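Local coordinates for tripartite motif-containing protein 65 (Homo sapiens, PDB 7JL4) that acts as an E3 ubiquitin ligase in innate immunity, autophagy and inflammation, ubiquitinates the RNA-silencing protein TNRC6A, and is represented by its PRY-SPRY domain, at residues V77-H82 and R184-C189; S83-V88 and G113-E118; P100-I105 and V177-E182; D119-W124 and Q161-F166. All coordinates share one frame; numbering follows the deposited sequence.

The B30.2/SPRY domain is a sandwich of two antiparallel sheets, and the four contacts sample it from different sides. Contact 1 joins neighbouring strands of one sheet and contact 2 neighbouring strands of the other; both are backbone ladders, but contact 1 is partly buried and ends in charged groups, whereas contact 2 is buried and closely spaced. Contact 3, also buried, lays a loop against strand 175-180, replacing the ladder with an indole stack and one side-chain hydrogen bond. Contact 4, partly buried, spans the two sheets and is apolar and aromatic. T85 links contacts 2 and 3, while strands 111-116 and 120-125 place contacts 2 and 4 side by side.

Contact 1: V77-H82 and R184-C189; sequences VRASDH and RTLTLC
R184 NE donates to the backbone oxygen of H82 at 2.8 Å, in a nearly straight bond with the oxygen in the guanidinium plane. It lies just past the end of an antiparallel ladder in the sheet of the SPRY sandwich where strand 72-79 runs beside strand 185-188. R184 is bent at chi2 (64°), which brings CD alongside the same carbonyl. The D81 carboxylate lies over one face of the guanidinium, the two planes 9° apart; with D81 OD2 3.5 Å from R184 NH2, this is a salt bridge through charge alone, as no N-H points at the oxygen. The H82 ring approaches NH2 obliquely.

One step inward, S80 extends the pairing with its side chain. Its N binds T185 O, but the return bond, from T185 N, goes to S80 OG at 2.9 Å, so a side-chain hydroxyl stands in for the backbone carbonyl. R78 and T187 form the regular hydrogen-bonded pair, and a water 2.8 Å from R78 O bridges it to T187 OG1, which Q41 also binds. The far end of R78 leads off to a salt bridge with E157.

On the other face of the sheet, V77, A79, L186 and L188 pack inward, with F178 of the opposing sheet touching V77 and both leucines. Here L186 CD2 meets A79 CB at 3.7 Å and V77 CG1 at 4.0 Å.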
loop_
_atom_site.group_PDB
_atom_site.type_symbol
_atom_site.label_atom_id
_atom_site.label_comp_id
_atom_site.label_asym_id
_atom_site.label_seq_id
_atom_site.Cartn_x
_atom_site.Cartn_y
_atom_site.Cartn_z
ATOM N N VAL A 77 2.703 -2.684 6.932
ATOM C CA VAL A 77 1.754 -1.586 7.097
ATOM C C VAL A 77 0.636 -2.076 8.004
ATOM O O VAL A 77 0.184 -3.217 7.855
ATOM C CB VAL A 77 1.167 -1.143 5.737
ATOM C CG1 VAL A 77 0.113 -0.047 5.921
ATOM C CG2 VAL A 77 2.258 -0.702 4.779
ATOM N N ARG A 78 0.172 -1.232 8.922
ATOM C CA ARG A 78 -1.003 -1.559 9.728
ATOM C C ARG A 78 -2.201 -0.717 9.300
ATOM O O ARG A 78 -2.119 0.513 9.265
ATOM C CB ARG A 78 -0.748 -1.357 11.214
ATOM C CG ARG A 78 -2.015 -1.689 12.026
ATOM C CD ARG A 78 -1.767 -1.896 13.486
ATOM N NE ARG A 78 -0.962 -3.081 13.787
ATOM C CZ ARG A 78 -1.445 -4.322 13.840
ATOM N NH1 ARG A 78 -2.723 -4.560 13.574
ATOM N NH2 ARG A 78 -0.643 -5.330 14.143
ATOM N N ALA A 79 -3.323 -1.374 9.016
ATOM C CA ALA A 79 -4.566 -0.695 8.666
ATOM C C ALA A 79 -5.493 -0.640 9.876
ATOM O O ALA A 79 -5.650 -1.638 10.585
ATOM C CB ALA A 79 -5.267 -1.428 7.514
ATOM N N SER A 80 -6.144 0.510 10.098
ATOM C CA SER A 80 -7.083 0.595 11.224
ATOM C C SER A 80 -8.342 -0.227 10.990
ATOM O O SER A 80 -9.064 -0.519 11.956
ATOM C CB SER A 80 -7.517 2.041 11.505
ATOM O OG SER A 80 -8.198 2.605 10.384
ATOM N N ASP A 81 -8.629 -0.582 9.739
ATOM C CA ASP A 81 -9.916 -1.158 9.348
ATOM C C ASP A 81 -9.786 -1.618 7.903
ATOM O O ASP A 81 -8.778 -1.352 7.243
ATOM C CB ASP A 81 -11.038 -0.133 9.481
ATOM C CG ASP A 81 -12.433 -0.765 9.542
ATOM O OD1 ASP A 81 -12.573 -2.014 9.518
ATOM O OD2 ASP A 81 -13.391 0.026 9.641
ATOM N N HIS A 82 -10.830 -2.295 7.408
ATOM C CA HIS A 82 -10.891 -2.641 5.995
ATOM C C HIS A 82 -11.192 -1.394 5.166
ATOM O O HIS A 82 -11.456 -0.311 5.695
ATOM C CB HIS A 82 -11.960 -3.703 5.742
ATOM C CG HIS A 82 -13.331 -3.271 6.167
ATOM N ND1 HIS A 82 -14.037 -2.295 5.497
ATOM C CD2 HIS A 82 -14.095 -3.634 7.220
ATOM C CE1 HIS A 82 -15.194 -2.096 6.106
ATOM N NE2 HIS A 82 -15.256 -2.898 7.152
ATOM N N ARG A 184 -10.296 5.907 7.678
ATOM C CA ARG A 184 -9.278 4.883 7.830
ATOM C C ARG A 184 -7.936 5.529 8.134
ATOM O O ARG A 184 -7.653 6.641 7.685
ATOM C CB ARG A 184 -9.162 4.018 6.572
ATOM C CG ARG A 184 -10.124 2.830 6.552
ATOM C CD ARG A 184 -11.591 3.298 6.516
ATOM N NE ARG A 184 -12.508 2.163 6.424
ATOM C CZ ARG A 184 -13.828 2.222 6.583
ATOM N NH1 ARG A 184 -14.446 3.363 6.877
ATOM N NH2 ARG A 184 -14.534 1.107 6.471
ATOM N N THR A 185 -7.118 4.816 8.907
ATOM C CA THR A 185 -5.729 5.177 9.170
ATOM C C THR A 185 -4.825 4.079 8.628
ATOM O O THR A 185 -5.134 2.894 8.778
ATOM C CB THR A 185 -5.484 5.364 10.676
ATOM O OG1 THR A 185 -6.233 6.481 11.154
ATOM C CG2 THR A 185 -4.000 5.606 10.990
ATOM N N LEU A 186 -3.717 4.465 7.975
ATOM C CA LEU A 186 -2.641 3.536 7.633
ATOM C C LEU A 186 -1.358 3.985 8.318
ATOM O O LEU A 186 -1.040 5.179 8.313
ATOM C CB LEU A 186 -2.381 3.454 6.126
ATOM C CG LEU A 186 -3.437 2.807 5.221
ATOM C CD1 LEU A 186 -3.031 2.870 3.746
ATOM C CD2 LEU A 186 -3.628 1.365 5.625
ATOM N N THR A 187 -0.621 3.026 8.891
ATOM C CA THR A 187 0.651 3.282 9.570
ATOM C C THR A 187 1.755 2.466 8.901
ATOM O O THR A 187 1.657 1.235 8.826
ATOM C CB THR A 187 0.541 2.912 11.052
ATOM O OG1 THR A 187 -0.610 3.561 11.626
ATOM C CG2 THR A 187 1.801 3.341 11.791
ATOM N N LEU A 188 2.800 3.144 8.413
ATOM C CA LEU A 188 3.971 2.479 7.842
ATOM C C LEU A 188 4.857 2.014 8.993
ATOM O O LEU A 188 5.381 2.839 9.743
ATOM C CB LEU A 188 4.735 3.434 6.930
ATOM C CG LEU A 188 3.889 4.087 5.828
ATOM C CD1 LEU A 188 4.647 5.206 5.156
ATOM C CD2 LEU A 188 3.471 3.074 4.808
ATOM N N CYS A 189 5.019 0.702 9.150
ATOM C CA CYS A 189 5.722 0.173 10.312
ATOM C C CYS A 189 7.219 0.262 10.065
ATOM O O CYS A 189 7.685 0.001 8.953
ATOM C CB CYS A 189 5.324 -1.277 10.568
ATOM S SG CYS A 189 3.548 -1.515 10.845
HETATM O O HOH W 1 -2.849 2.247 11.356
#

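Contact 2: S83-V88 and G113-E118; sequences SVTLGV and GLCVQE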
loop_
_atom_site.group_PDB
_atom_site.type_symbol
_atom_site.label_atom_id
_atom_site.label_comp_id
_atom_site.label_asym_id
_atom_site.label_seq_id
_atom_site.Cartn_x
_atom_site.Cartn_y
_atom_site.Cartn_z
ATOM N N SER A 83 -11.238 -1.595 3.845
ATOM C CA SER A 83 -11.443 -0.541 2.845
ATOM C C SER A 83 -10.195 0.336 2.725
ATOM O O SER A 83 -10.241 1.560 2.845
ATOM C CB SER A 83 -12.688 0.285 3.138
ATOM O OG SER A 83 -13.805 -0.587 3.308
ATOM N N VAL A 84 -9.061 -0.326 2.509
ATOM C CA VAL A 84 -7.816 0.313 2.116
ATOM C C VAL A 84 -7.227 -0.493 0.968
ATOM O O VAL A 84 -7.530 -1.680 0.797
ATOM C CB VAL A 84 -6.817 0.409 3.301
ATOM C CG1 VAL A 84 -7.442 1.201 4.457
ATOM C CG2 VAL A 84 -6.416 -0.970 3.783
ATOM N N THR A 85 -6.360 0.156 0.177
ATOM C CA THR A 85 -5.648 -0.520 -0.903
ATOM C C THR A 85 -4.163 -0.243 -0.739
ATOM O O THR A 85 -3.772 0.901 -0.493
ATOM C CB THR A 85 -6.084 -0.057 -2.301
ATOM O OG1 THR A 85 -7.483 -0.273 -2.475
ATOM C CG2 THR A 85 -5.312 -0.836 -3.414
ATOM N N LEU A 86 -3.353 -1.289 -0.864
ATOM C CA LEU A 86 -1.898 -1.203 -0.755
ATOM C C LEU A 86 -1.305 -1.619 -2.089
ATOM O O LEU A 86 -1.632 -2.695 -2.599
ATOM C CB LEU A 86 -1.371 -2.151 0.336
ATOM C CG LEU A 86 -1.640 -1.980 1.837
ATOM C CD1 LEU A 86 -3.110 -2.078 2.171
ATOM C CD2 LEU A 86 -0.933 -3.137 2.507
ATOM N N GLY A 87 -0.397 -0.808 -2.633
ATOM C CA GLY A 87 0.099 -1.120 -3.959
ATOM C C GLY A 87 1.421 -0.450 -4.270
ATOM O O GLY A 87 2.029 0.210 -3.424
ATOM N N VAL A 88 1.863 -0.648 -5.510
ATOM C CA VAL A 88 3.017 0.054 -6.069
ATOM C C VAL A 88 2.662 0.506 -7.479
ATOM O O VAL A 88 1.810 -0.098 -8.144
ATOM C CB VAL A 88 4.270 -0.840 -6.089
ATOM C CG1 VAL A 88 4.725 -1.127 -4.652
ATOM C CG2 VAL A 88 3.996 -2.118 -6.841
ATOM N N GLY A 113 -2.020 -3.760 -6.968
ATOM C CA GLY A 113 -2.504 -3.460 -5.629
ATOM C C GLY A 113 -3.323 -4.585 -5.033
ATOM O O GLY A 113 -3.723 -5.523 -5.724
ATOM N N LEU A 114 -3.501 -4.513 -3.711
ATOM C CA LEU A 114 -4.320 -5.457 -2.958
ATOM C C LEU A 114 -5.290 -4.626 -2.145
ATOM O O LEU A 114 -4.864 -3.874 -1.262
ATOM C CB LEU A 114 -3.483 -6.334 -2.017
ATOM C CG LEU A 114 -4.310 -7.429 -1.319
ATOM C CD1 LEU A 114 -4.571 -8.564 -2.275
ATOM C CD2 LEU A 114 -3.632 -7.950 -0.065
ATOM N N CYS A 115 -6.584 -4.737 -2.442
ATOM C CA CYS A 115 -7.576 -3.987 -1.683
ATOM C C CYS A 115 -8.206 -4.906 -0.632
ATOM O O CYS A 115 -8.605 -6.035 -0.938
ATOM C CB CYS A 115 -8.616 -3.393 -2.636
ATOM S SG CYS A 115 -10.028 -2.622 -1.772
ATOM N N VAL A 116 -8.235 -4.449 0.616
ATOM C CA VAL A 116 -8.804 -5.212 1.714
ATOM C C VAL A 116 -10.249 -4.762 1.883
ATOM O O VAL A 116 -10.517 -3.586 2.139
ATOM C CB VAL A 116 -8.005 -5.002 3.005
ATOM C CG1 VAL A 116 -8.572 -5.834 4.140
ATOM C CG2 VAL A 116 -6.548 -5.349 2.741
ATOM N N GLN A 117 -11.180 -5.681 1.733
ATOM C CA GLN A 117 -12.597 -5.344 1.867
ATOM C C GLN A 117 -13.164 -6.002 3.111
ATOM O O GLN A 117 -12.475 -6.765 3.796
ATOM C CB GLN A 117 -13.352 -5.777 0.617
ATOM C CG GLN A 117 -13.034 -4.937 -0.599
ATOM C CD GLN A 117 -13.672 -5.503 -1.860
ATOM O OE1 GLN A 117 -13.817 -6.724 -2.005
ATOM N NE2 GLN A 117 -14.111 -4.620 -2.749
ATOM N N GLU A 118 -14.451 -5.718 3.382
ATOM C CA GLU A 118 -15.110 -6.246 4.572
ATOM C C GLU A 118 -14.938 -7.750 4.679
ATOM O O GLU A 118 -14.612 -8.278 5.749
ATOM C CB GLU A 118 -16.606 -5.927 4.537
ATOM C CG GLU A 118 -17.005 -4.483 4.738
ATOM C CD GLU A 118 -16.911 -3.652 3.463
ATOM O OE1 GLU A 118 -17.366 -2.479 3.511
ATOM O OE2 GLU A 118 -16.332 -4.140 2.449
HETATM O O HOH W 2 -16.625 0.011 3.424
HETATM O O HOH W 3 -14.250 -2.414 1.230
#
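S83 and V116, the two residues most covered here, form the head of the ladder: S83 N donates to V116 O at 2.7 Å, while V116 N returns a bond to V84 O. Two residues thus face one, a G1 beta bulge, where the antiparallel strands 84-89 and 111-116 of the SPRY sandwich meet. S83 takes the left-handed backbone conformation (phi 72°) of the first bulge position, though it is no glycine.

The V116 side chain, with V84, L86 and L114, lies on the face turned to the opposing sheet, where V116 and L86 both touch L140. L86 is tied to L114 by bonds in both directions, the one from L114 N to L86 O measuring 2.8 Å.

T85 lies on the other face, opposite C115. Its OG1 is anti to the carbonyl carbon (chi1 -58°) and sits 3.3 Å from C115 CB, while the same hydroxyl is hydrogen-bonded to D103 OD2. An alanine here would probably leave that carboxylate oxygen without its hydroxyl partner and open a gap beside C115. Further along, G87 and G113 approach to 3.9 Å between CA atoms, where a CB on G87 would be tight against G113 CA.

At the solvent end two waters join S83 OG to the E118 carboxylate, one of them lying 2.6 Å from E118 OE1.

Contact 3: P100-I105 and V177-E182; sequences PHTDNI and VFWLLE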
loop_
_atom_site.group_PDB
_atom_site.type_symbol
_atom_site.label_atom_id
_atom_site.label_comp_id
_atom_site.label_asym_id
_atom_site.label_seq_id
_atom_site.Cartn_x
_atom_site.Cartn_y
_atom_site.Cartn_z
ATOM N N PRO A 100 -16.363 8.269 -11.625
ATOM C CA PRO A 100 -16.915 7.964 -10.302
ATOM C C PRO A 100 -15.957 7.211 -9.398
ATOM O O PRO A 100 -16.154 7.249 -8.178
ATOM C CB PRO A 100 -18.149 7.110 -10.627
ATOM C CG PRO A 100 -17.783 6.425 -11.898
ATOM C CD PRO A 100 -16.934 7.402 -12.674
ATOM N N HIS A 101 -14.954 6.522 -9.945
ATOM C CA HIS A 101 -14.059 5.718 -9.120
ATOM C C HIS A 101 -13.090 6.621 -8.362
ATOM O O HIS A 101 -12.650 7.650 -8.877
ATOM C CB HIS A 101 -13.296 4.696 -9.982
ATOM C CG HIS A 101 -14.176 3.903 -10.905
ATOM N ND1 HIS A 101 -15.245 3.155 -10.455
ATOM C CD2 HIS A 101 -14.154 3.748 -12.253
ATOM C CE1 HIS A 101 -15.852 2.584 -11.484
ATOM N NE2 HIS A 101 -15.210 2.928 -12.587
ATOM N N THR A 102 -12.773 6.237 -7.123
ATOM C CA THR A 102 -11.870 7.002 -6.260
ATOM C C THR A 102 -10.543 6.299 -6.031
ATOM O O THR A 102 -9.670 6.854 -5.350
ATOM C CB THR A 102 -12.520 7.268 -4.898
ATOM O OG1 THR A 102 -12.728 6.013 -4.231
ATOM C CG2 THR A 102 -13.874 7.982 -5.068
ATOM N N ASP A 103 -10.381 5.088 -6.554
ATOM C CA ASP A 103 -9.177 4.270 -6.383
ATOM C C ASP A 103 -8.757 3.835 -7.777
ATOM O O ASP A 103 -9.564 3.240 -8.503
ATOM C CB ASP A 103 -9.518 3.056 -5.496
ATOM C CG ASP A 103 -8.340 2.115 -5.220
ATOM O OD1 ASP A 103 -7.171 2.386 -5.601
ATOM O OD2 ASP A 103 -8.613 1.065 -4.584
ATOM N N ASN A 104 -7.532 4.165 -8.190
ATOM C CA ASN A 104 -7.067 3.682 -9.486
ATOM C C ASN A 104 -5.877 2.733 -9.365
ATOM O O ASN A 104 -5.240 2.426 -10.385
ATOM C CB ASN A 104 -6.761 4.859 -10.428
ATOM C CG ASN A 104 -5.478 5.597 -10.059
ATOM O OD1 ASN A 104 -4.831 5.287 -9.048
ATOM N ND2 ASN A 104 -5.086 6.559 -10.898
ATOM N N ILE A 105 -5.580 2.242 -8.159
ATOM C CA ILE A 105 -4.418 1.379 -7.950
ATOM C C ILE A 105 -4.715 -0.005 -8.524
ATOM O O ILE A 105 -5.658 -0.680 -8.097
ATOM C CB ILE A 105 -4.049 1.298 -6.460
ATOM C CG1 ILE A 105 -3.738 2.688 -5.901
ATOM C CG2 ILE A 105 -2.817 0.377 -6.260
ATOM C CD1 ILE A 105 -3.690 2.750 -4.367
ATOM N N VAL A 177 2.005 3.051 -3.058
ATOM C CA VAL A 177 0.868 3.952 -3.182
ATOM C C VAL A 177 -0.339 3.275 -2.531
ATOM O O VAL A 177 -0.452 2.048 -2.534
ATOM C CB VAL A 177 0.623 4.326 -4.663
ATOM C CG1 VAL A 177 0.340 3.071 -5.509
ATOM C CG2 VAL A 177 -0.503 5.360 -4.783
ATOM N N PHE A 178 -1.201 4.080 -1.916
ATOM C CA PHE A 178 -2.262 3.586 -1.038
ATOM C C PHE A 178 -3.569 4.332 -1.287
ATOM O O PHE A 178 -3.561 5.525 -1.591
ATOM C CB PHE A 178 -1.840 3.758 0.426
ATOM C CG PHE A 178 -0.554 3.055 0.753
ATOM C CD1 PHE A 178 -0.566 1.720 1.124
ATOM C CD2 PHE A 178 0.658 3.718 0.652
ATOM C CE1 PHE A 178 0.603 1.045 1.406
ATOM C CE2 PHE A 178 1.855 3.056 0.921
ATOM C CZ PHE A 178 1.823 1.701 1.297
ATOM N N TRP A 179 -4.696 3.630 -1.099
ATOM C CA TRP A 179 -6.034 4.204 -1.151
ATOM C C TRP A 179 -6.711 3.972 0.194
ATOM O O TRP A 179 -6.542 2.907 0.805
ATOM C CB TRP A 179 -6.863 3.550 -2.249
ATOM C CG TRP A 179 -8.324 3.929 -2.260
ATOM C CD1 TRP A 179 -8.879 5.000 -2.874
ATOM C CD2 TRP A 179 -9.412 3.188 -1.668
ATOM N NE1 TRP A 179 -10.274 4.980 -2.705
ATOM C CE2 TRP A 179 -10.608 3.878 -1.959
ATOM C CE3 TRP A 179 -9.480 2.008 -0.915
ATOM C CZ2 TRP A 179 -11.859 3.426 -1.519
ATOM C CZ3 TRP A 179 -10.721 1.559 -0.476
ATOM C CH2 TRP A 179 -11.891 2.273 -0.782
ATOM N N LEU A 180 -7.455 4.973 0.664
ATOM C CA LEU A 180 -8.095 4.932 1.976
ATOM C C LEU A 180 -9.513 5.466 1.887
ATOM O O LEU A 180 -9.716 6.622 1.505
ATOM C CB LEU A 180 -7.332 5.771 3.004
ATOM C CG LEU A 180 -5.950 5.408 3.504
ATOM C CD1 LEU A 180 -4.887 5.840 2.487
ATOM C CD2 LEU A 180 -5.773 6.101 4.853
ATOM N N LEU A 181 -10.474 4.667 2.333
ATOM C CA LEU A 181 -11.820 5.169 2.562
ATOM C C LEU A 181 -11.801 6.218 3.678
ATOM O O LEU A 181 -10.864 6.290 4.469
ATOM C CB LEU A 181 -12.743 4.016 2.933
ATOM C CG LEU A 181 -14.220 4.325 2.715
ATOM C CD1 LEU A 181 -14.392 4.682 1.263
ATOM C CD2 LEU A 181 -15.062 3.135 3.103
ATOM N N GLU A 182 -12.841 7.054 3.734
ATOM C CA GLU A 182 -12.924 8.030 4.820
ATOM C C GLU A 182 -12.942 7.320 6.170
ATOM O O GLU A 182 -13.627 6.306 6.341
ATOM C CB GLU A 182 -14.185 8.896 4.678
ATOM C CG GLU A 182 -14.450 9.838 5.847
ATOM C CD GLU A 182 -15.792 10.560 5.737
ATOM O OE1 GLU A 182 -16.521 10.648 6.751
ATOM O OE2 GLU A 182 -16.118 11.038 4.628
#
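The D103 carboxylate lies flat on W179, the two planes only 5° apart and stacked. This is the tight part of the contact: D103 CB sits over the five-membered ring of W179, 3.4 Å from its centroid, in a CH-pi contact. D103 CG is anti to its backbone N (chi1 -179°) and lies 3.5 Å from W179 CG. The carboxylate is held in turn by R107 at OD2, beside T85 of strand 84-89, and by I105 N at OD1, the last making an Asx turn. I105 packs closely too, with I105 CD1 3.5 Å from W179 N.

The looser side begins at T102, which is partly exposed. W179 NE1 donates to T102 OG1 at 3.1 Å, a bent bond (147°) with the oxygen tilted from the indole plane. An alanine in place of W179 would probably leave the T102 hydroxyl without this donor and deprive the D103 carboxylate of the flat surface beneath it.

The loop, which connects strands 84-89 and 111-116 of the SPRY sandwich, thus packs on the V177 and W179 side of strand 175-180. That strand runs between strands 61-63 and 84-89; on its other face F178 touches L86 of strand 84-89 and L180 touches L186 of strand 185-188.

Contact 4: D119-W124 and Q161-F166; sequences DSLQAW and QPLYTF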
loop_
_atom_site.group_PDB
_atom_site.type_symbol
_atom_site.label_atom_id
_atom_site.label_comp_id
_atom_site.label_asym_id
_atom_site.label_seq_id
_atom_site.Cartn_x
_atom_site.Cartn_y
_atom_site.Cartn_z
ATOM N N ASP A 119 -15.178 -8.460 3.574
ATOM C CA ASP A 119 -15.282 -9.913 3.626
ATOM C C ASP A 119 -14.531 -10.580 2.479
ATOM O O ASP A 119 -14.840 -11.728 2.134
ATOM C CB ASP A 119 -16.762 -10.347 3.605
ATOM N N SER A 120 -13.550 -9.903 1.891
ATOM C CA SER A 120 -12.767 -10.459 0.799
ATOM C C SER A 120 -11.539 -9.582 0.589
ATOM O O SER A 120 -11.422 -8.494 1.159
ATOM C CB SER A 120 -13.580 -10.541 -0.484
ATOM O OG SER A 120 -13.922 -9.231 -0.866
ATOM N N LEU A 121 -10.643 -10.062 -0.264
ATOM C CA LEU A 121 -9.525 -9.280 -0.789
ATOM C C LEU A 121 -9.673 -9.194 -2.303
ATOM O O LEU A 121 -10.241 -10.102 -2.920
ATOM C CB LEU A 121 -8.180 -9.932 -0.467
ATOM C CG LEU A 121 -7.848 -10.274 0.979
ATOM C CD1 LEU A 121 -6.530 -11.037 1.029
ATOM C CD2 LEU A 121 -7.791 -9.005 1.824
ATOM N N GLN A 122 -9.178 -8.103 -2.898
ATOM C CA GLN A 122 -9.134 -7.933 -4.349
ATOM C C GLN A 122 -7.697 -7.664 -4.767
ATOM O O GLN A 122 -7.126 -6.644 -4.369
ATOM C CB GLN A 122 -9.982 -6.754 -4.819
ATOM C CG GLN A 122 -11.487 -6.861 -4.701
ATOM C CD GLN A 122 -12.103 -5.507 -4.990
ATOM O OE1 GLN A 122 -11.540 -4.476 -4.612
ATOM N NE2 GLN A 122 -13.239 -5.495 -5.670
ATOM N N ALA A 123 -7.132 -8.540 -5.609
ATOM C CA ALA A 123 -5.777 -8.353 -6.156
ATOM C C ALA A 123 -5.920 -7.739 -7.546
ATOM O O ALA A 123 -6.387 -8.414 -8.474
ATOM C CB ALA A 123 -5.010 -9.676 -6.220
ATOM N N TRP A 124 -5.521 -6.464 -7.683
ATOM C CA TRP A 124 -5.779 -5.621 -8.859
ATOM C C TRP A 124 -4.534 -5.448 -9.724
ATOM O O TRP A 124 -3.472 -5.061 -9.217
ATOM C CB TRP A 124 -6.233 -4.213 -8.441
ATOM C CG TRP A 124 -7.644 -4.123 -7.953
ATOM C CD1 TRP A 124 -8.067 -4.066 -6.649
ATOM C CD2 TRP A 124 -8.819 -4.024 -8.764
ATOM N NE1 TRP A 124 -9.462 -3.967 -6.615
ATOM C CE2 TRP A 124 -9.934 -3.936 -7.894
ATOM C CE3 TRP A 124 -9.044 -4.022 -10.145
ATOM C CZ2 TRP A 124 -11.258 -3.849 -8.369
ATOM C CZ3 TRP A 124 -10.339 -3.933 -10.611
ATOM C CH2 TRP A 124 -11.437 -3.857 -9.725
ATOM N N GLN A 161 1.270 -15.439 6.276
ATOM C CA GLN A 161 0.560 -16.150 5.214
ATOM C C GLN A 161 0.584 -15.334 3.931
ATOM O O GLN A 161 0.094 -14.198 3.909
ATOM C CB GLN A 161 -0.887 -16.451 5.617
ATOM N N PRO A 162 1.159 -15.864 2.851
ATOM C CA PRO A 162 1.099 -15.149 1.575
ATOM C C PRO A 162 -0.338 -15.119 1.079
ATOM O O PRO A 162 -1.075 -16.100 1.197
ATOM C CB PRO A 162 2.001 -15.974 0.650
ATOM C CG PRO A 162 2.082 -17.333 1.281
ATOM C CD PRO A 162 1.831 -17.176 2.753
ATOM N N LEU A 163 -0.726 -13.982 0.536
ATOM C CA LEU A 163 -2.089 -13.732 0.078
ATOM C C LEU A 163 -2.219 -13.772 -1.436
ATOM O O LEU A 163 -3.208 -14.307 -1.963
ATOM C CB LEU A 163 -2.567 -12.364 0.587
ATOM C CG LEU A 163 -2.582 -12.181 2.115
ATOM C CD1 LEU A 163 -2.949 -10.736 2.502
ATOM C CD2 LEU A 163 -3.522 -13.177 2.757
ATOM N N TYR A 164 -1.236 -13.220 -2.142
ATOM C CA TYR A 164 -1.232 -13.157 -3.598
ATOM C C TYR A 164 0.139 -12.715 -4.084
ATOM O O TYR A 164 0.762 -11.840 -3.469
ATOM C CB TYR A 164 -2.299 -12.195 -4.123
ATOM C CG TYR A 164 -2.620 -12.506 -5.568
ATOM C CD1 TYR A 164 -3.400 -13.607 -5.902
ATOM C CD2 TYR A 164 -2.082 -11.738 -6.597
ATOM C CE1 TYR A 164 -3.664 -13.922 -7.243
ATOM C CE2 TYR A 164 -2.355 -12.024 -7.916
ATOM C CZ TYR A 164 -3.136 -13.110 -8.235
ATOM O OH TYR A 164 -3.369 -13.377 -9.565
ATOM N N THR A 165 0.586 -13.296 -5.202
ATOM C CA THR A 165 1.824 -12.905 -5.866
ATOM C C THR A 165 1.546 -12.483 -7.303
ATOM O O THR A 165 0.939 -13.240 -8.066
ATOM C CB THR A 165 2.819 -14.063 -5.845
ATOM O OG1 THR A 165 3.082 -14.429 -4.488
ATOM C CG2 THR A 165 4.144 -13.710 -6.564
ATOM N N PHE A 166 2.012 -11.290 -7.675
ATOM C CA PHE A 166 2.110 -10.856 -9.065
ATOM C C PHE A 166 3.526 -11.067 -9.579
ATOM O O PHE A 166 4.500 -10.872 -8.843
ATOM C CB PHE A 166 1.792 -9.366 -9.219
ATOM C CG PHE A 166 0.357 -9.002 -8.955
ATOM C CD1 PHE A 166 -0.603 -9.210 -9.934
ATOM C CD2 PHE A 166 -0.011 -8.368 -7.769
ATOM C CE1 PHE A 166 -1.939 -8.832 -9.711
ATOM C CE2 PHE A 166 -1.347 -7.975 -7.548
ATOM C CZ PHE A 166 -2.288 -8.214 -8.518
#
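A123 CB sits over one face of the Y164 ring in a CH-pi contact, 3.9 Å from its centroid and 22° off the normal. The methyl is displaced toward the rim, with A123 CB 3.6 Å from Y164 CD2.

The second aromatic contact is made by F166. Its CZ atom reaches A123 CB at 3.9 Å and approaches the carbonyl oxygen of W124 obliquely, at 3.4 Å. Within the same strand, Y164 CE2 lies over one face of the F166 ring, offset toward its rim. W112 adds an edge-to-face partner for F166.

The two segments belong to different sheets of the SPRY beta sandwich: strand 120-125 lies in one and strand 161-167 forms an outer edge of the other. Their axes pass 8.6 Å apart and run within 27° of parallel. That is too far for strand pairing, so side chains do the reaching, F166 meeting the backbone of A123 and W124 as well.

Aliphatic packing supplies the rest. L121 and L163 cross at about a right angle, with L121 CD1 to L163 CD1 at 3.9 Å. L163 departs from extended geometry (psi -40°), and both it and the next residue, Y164, direct their side chains at the facing strand. L114 of strand 111-116 touches A123 and L163 alike, while the W124 ring makes a cation-pi contact with R107.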